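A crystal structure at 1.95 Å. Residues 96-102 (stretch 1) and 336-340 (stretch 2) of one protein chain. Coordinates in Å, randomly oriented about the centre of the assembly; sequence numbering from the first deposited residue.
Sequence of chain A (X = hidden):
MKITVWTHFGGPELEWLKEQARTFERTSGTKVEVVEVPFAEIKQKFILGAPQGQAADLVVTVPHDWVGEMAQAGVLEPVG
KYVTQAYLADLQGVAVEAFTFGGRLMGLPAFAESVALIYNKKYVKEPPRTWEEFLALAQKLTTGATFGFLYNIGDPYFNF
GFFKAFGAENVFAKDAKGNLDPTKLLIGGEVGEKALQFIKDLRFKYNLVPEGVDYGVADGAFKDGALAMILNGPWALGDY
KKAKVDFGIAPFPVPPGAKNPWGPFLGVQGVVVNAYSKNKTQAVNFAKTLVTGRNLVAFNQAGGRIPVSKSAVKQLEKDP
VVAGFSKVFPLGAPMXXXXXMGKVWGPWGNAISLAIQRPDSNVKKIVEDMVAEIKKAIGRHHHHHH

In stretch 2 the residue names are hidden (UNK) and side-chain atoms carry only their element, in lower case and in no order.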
# COMPACT_ATOMS: atom_id res chain seq x y z
N VAL A 96 4.17 -2.98 -14.73
CA VAL A 96 4.57 -4.21 -15.38
C VAL A 96 5.65 -4.91 -14.57
O VAL A 96 5.52 -6.07 -14.27
CB VAL A 96 5.06 -3.97 -16.84
CG1 VAL A 96 5.58 -5.25 -17.45
CG2 VAL A 96 3.93 -3.40 -17.70
N GLU A 97 6.70 -4.19 -14.17
CA GLU A 97 7.80 -4.77 -13.41
C GLU A 97 7.33 -5.29 -12.06
O GLU A 97 7.79 -6.34 -11.60
CB GLU A 97 8.93 -3.76 -13.21
CG GLU A 97 9.71 -3.37 -14.47
CD GLU A 97 10.61 -2.15 -14.26
OE1 GLU A 97 11.74 -2.29 -13.72
OE2 GLU A 97 10.20 -1.02 -14.65
N ALA A 98 6.42 -4.57 -11.40
CA ALA A 98 5.90 -5.00 -10.09
C ALA A 98 5.26 -6.40 -10.15
O ALA A 98 5.39 -7.19 -9.22
CB ALA A 98 4.88 -3.99 -9.57
N PHE A 99 4.57 -6.71 -11.25
CA PHE A 99 3.88 -7.99 -11.37
C PHE A 99 4.60 -9.02 -12.24
O PHE A 99 4.02 -10.05 -12.58
CB PHE A 99 2.44 -7.77 -11.84
CG PHE A 99 1.51 -7.55 -10.71
CD1 PHE A 99 0.84 -8.62 -10.13
CD2 PHE A 99 1.37 -6.29 -10.14
CE1 PHE A 99 0.02 -8.42 -9.04
CE2 PHE A 99 0.55 -6.09 -9.04
CZ PHE A 99 -0.12 -7.14 -8.49
N THR A 100 5.87 -8.73 -12.55
CA THR A 100 6.74 -9.66 -13.29
C THR A 100 7.68 -10.39 -12.31
O THR A 100 8.34 -9.77 -11.47
CB THR A 100 7.51 -8.93 -14.39
OG1 THR A 100 6.58 -8.39 -15.33
CG2 THR A 100 8.50 -9.87 -15.12
N PHE A 101 7.66 -11.71 -12.40
CA PHE A 101 8.51 -12.58 -11.60
C PHE A 101 8.91 -13.83 -12.39
O PHE A 101 8.09 -14.47 -13.05
CB PHE A 101 7.80 -12.98 -10.31
CG PHE A 101 8.72 -13.57 -9.28
CD1 PHE A 101 9.62 -12.76 -8.60
CD2 PHE A 101 8.73 -14.95 -9.03
CE1 PHE A 101 10.49 -13.29 -7.66
CE2 PHE A 101 9.58 -15.49 -8.10
CZ PHE A 101 10.46 -14.67 -7.40
N GLY A 102 10.19 -14.18 -12.33
CA GLY A 102 10.72 -15.28 -13.14
C GLY A 102 10.64 -14.97 -14.63
O GLY A 102 10.50 -15.89 -15.45
N UNK A 336 9.83 -4.03 -2.90
CA UNK A 336 10.36 -5.20 -3.56
C UNK A 336 9.27 -6.26 -3.70
O UNK A 336 8.40 -6.38 -2.80
c UNK A 336 11.67 -4.63 -1.61
c UNK A 336 11.43 -5.72 -2.58
c UNK A 336 10.35 -3.89 -1.54
N UNK A 337 9.32 -7.02 -4.79
CA UNK A 337 8.38 -8.09 -4.99
C UNK A 337 9.00 -9.47 -4.77
O UNK A 337 8.35 -10.47 -4.98
c UNK A 337 8.49 -8.64 -7.50
n UNK A 337 7.84 -8.72 -8.66
o UNK A 337 9.64 -9.06 -7.35
c UNK A 337 7.70 -7.98 -6.37
N UNK A 338 10.24 -9.51 -4.29
CA UNK A 338 10.95 -10.79 -4.08
C UNK A 338 10.39 -11.59 -2.91
O UNK A 338 9.80 -11.02 -1.98
c UNK A 338 14.30 -9.64 -2.40
c UNK A 338 12.83 -9.66 -2.75
c UNK A 338 13.07 -10.06 -5.21
c UNK A 338 12.49 -10.59 -3.92
N UNK A 339 10.57 -12.92 -2.93
CA UNK A 339 9.96 -13.75 -1.90
C UNK A 339 10.32 -13.35 -0.47
O UNK A 339 9.49 -13.47 0.43
c UNK A 339 10.49 -15.15 -2.22
c UNK A 339 10.75 -15.11 -3.67
c UNK A 339 11.27 -13.74 -3.93
N UNK A 340 11.55 -12.89 -0.29
CA UNK A 340 12.11 -12.54 1.00
C UNK A 340 11.43 -11.35 1.68
O UNK A 340 11.45 -11.23 2.91
c UNK A 340 14.44 -13.49 0.45
c UNK A 340 14.55 -13.75 -1.06
o UNK A 340 15.23 -14.73 -1.42
c UNK A 340 13.61 -12.25 0.83
o UNK A 340 13.99 -13.00 -1.88

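Position 336 has three side-chain carbons, and the chain of them closes back onto the backbone nitrogen: one carbon lies within bonding distance of N, completing a five-membered ring. Nothing else in the side chain carries a heteroatom, and none of it comes near stretch 1. A ring that takes in its own backbone nitrogen is proline, so this is Pro-336. It covers no surface of the other stretch and precedes the positions that do.

Position 337 carries two carbons, the second bonded to one oxygen and one nitrogen. The CA-to-CB bond points toward stretch 1, and the terminal nitrogen sits 2.9 Å from O of Ala-98 and 3.0 Å from O of Thr-100. Two backbone carbonyls converging on one atom call for a donor with two hydrogens, which agrees with nitrogen at this end of the group. A short amide of this length is asparagine. In Asn-337, ND2 donates to both carbonyls, with N-H...acceptor angles of 161° to Ala-98 O and 153° to Thr-100 O, so neither bond is strained. Its chi1 is p, and OD1 lies 3.9 Å from CD1 of Phe-101, at the edge of that ring and near its plane.

Position 338 has four carbons and no heteroatom, forked at the first, with one arm two carbons long. Its CA-to-CB bond points away from stretch 1, and the closest approach is made by the backbone: its CA is 4.4 Å from CE1 of Phe-101. The fork and the longer arm make this isoleucine, Ile-338.

Position 339 again shows three carbons closing a ring onto the backbone nitrogen, and one of them, the carbon bonded to N, comes within 3.7 Å of CZ of Phe-101. The residue is proline. Pro-339 thus offers CD as an apolar surface to the end of the phenylalanine ring, which it meets obliquely.

Position 340 carries three carbons in a line, the last bearing two oxygens. It is out of reach of stretch 1 and buries none of its surface there. A carboxylate on a two-carbon stem is glutamate, so this is Glu-340.

The contact works by reading the end of a helix. Around Phe-99, the first residue to leave helical phi/psi, the chain turns into a short strand, and the carbonyls of Ala-98 and Thr-100 both come within reach of a single amide. Stretch 1 steadies this turn itself: Thr-100 OG1 donates to Val-96 O at 2.8 Å, and Thr-100 N to Glu-97 O at 3.2 Å. Asn-337 then ties the two carbonyls together using backbone acceptors alone, so this part of the recognition depends on the path of the chain. Phe-101 supplies the apolar half, its CA-to-CB bond pointing toward stretch 2 and its ring reaching along Asn-337 and Ile-338 to Pro-339. The rule is economical: one amide for the polar bonds, one aromatic ring for the packing, and 216 Å² buried in all.

Stretch 2 336-340: PNIPE
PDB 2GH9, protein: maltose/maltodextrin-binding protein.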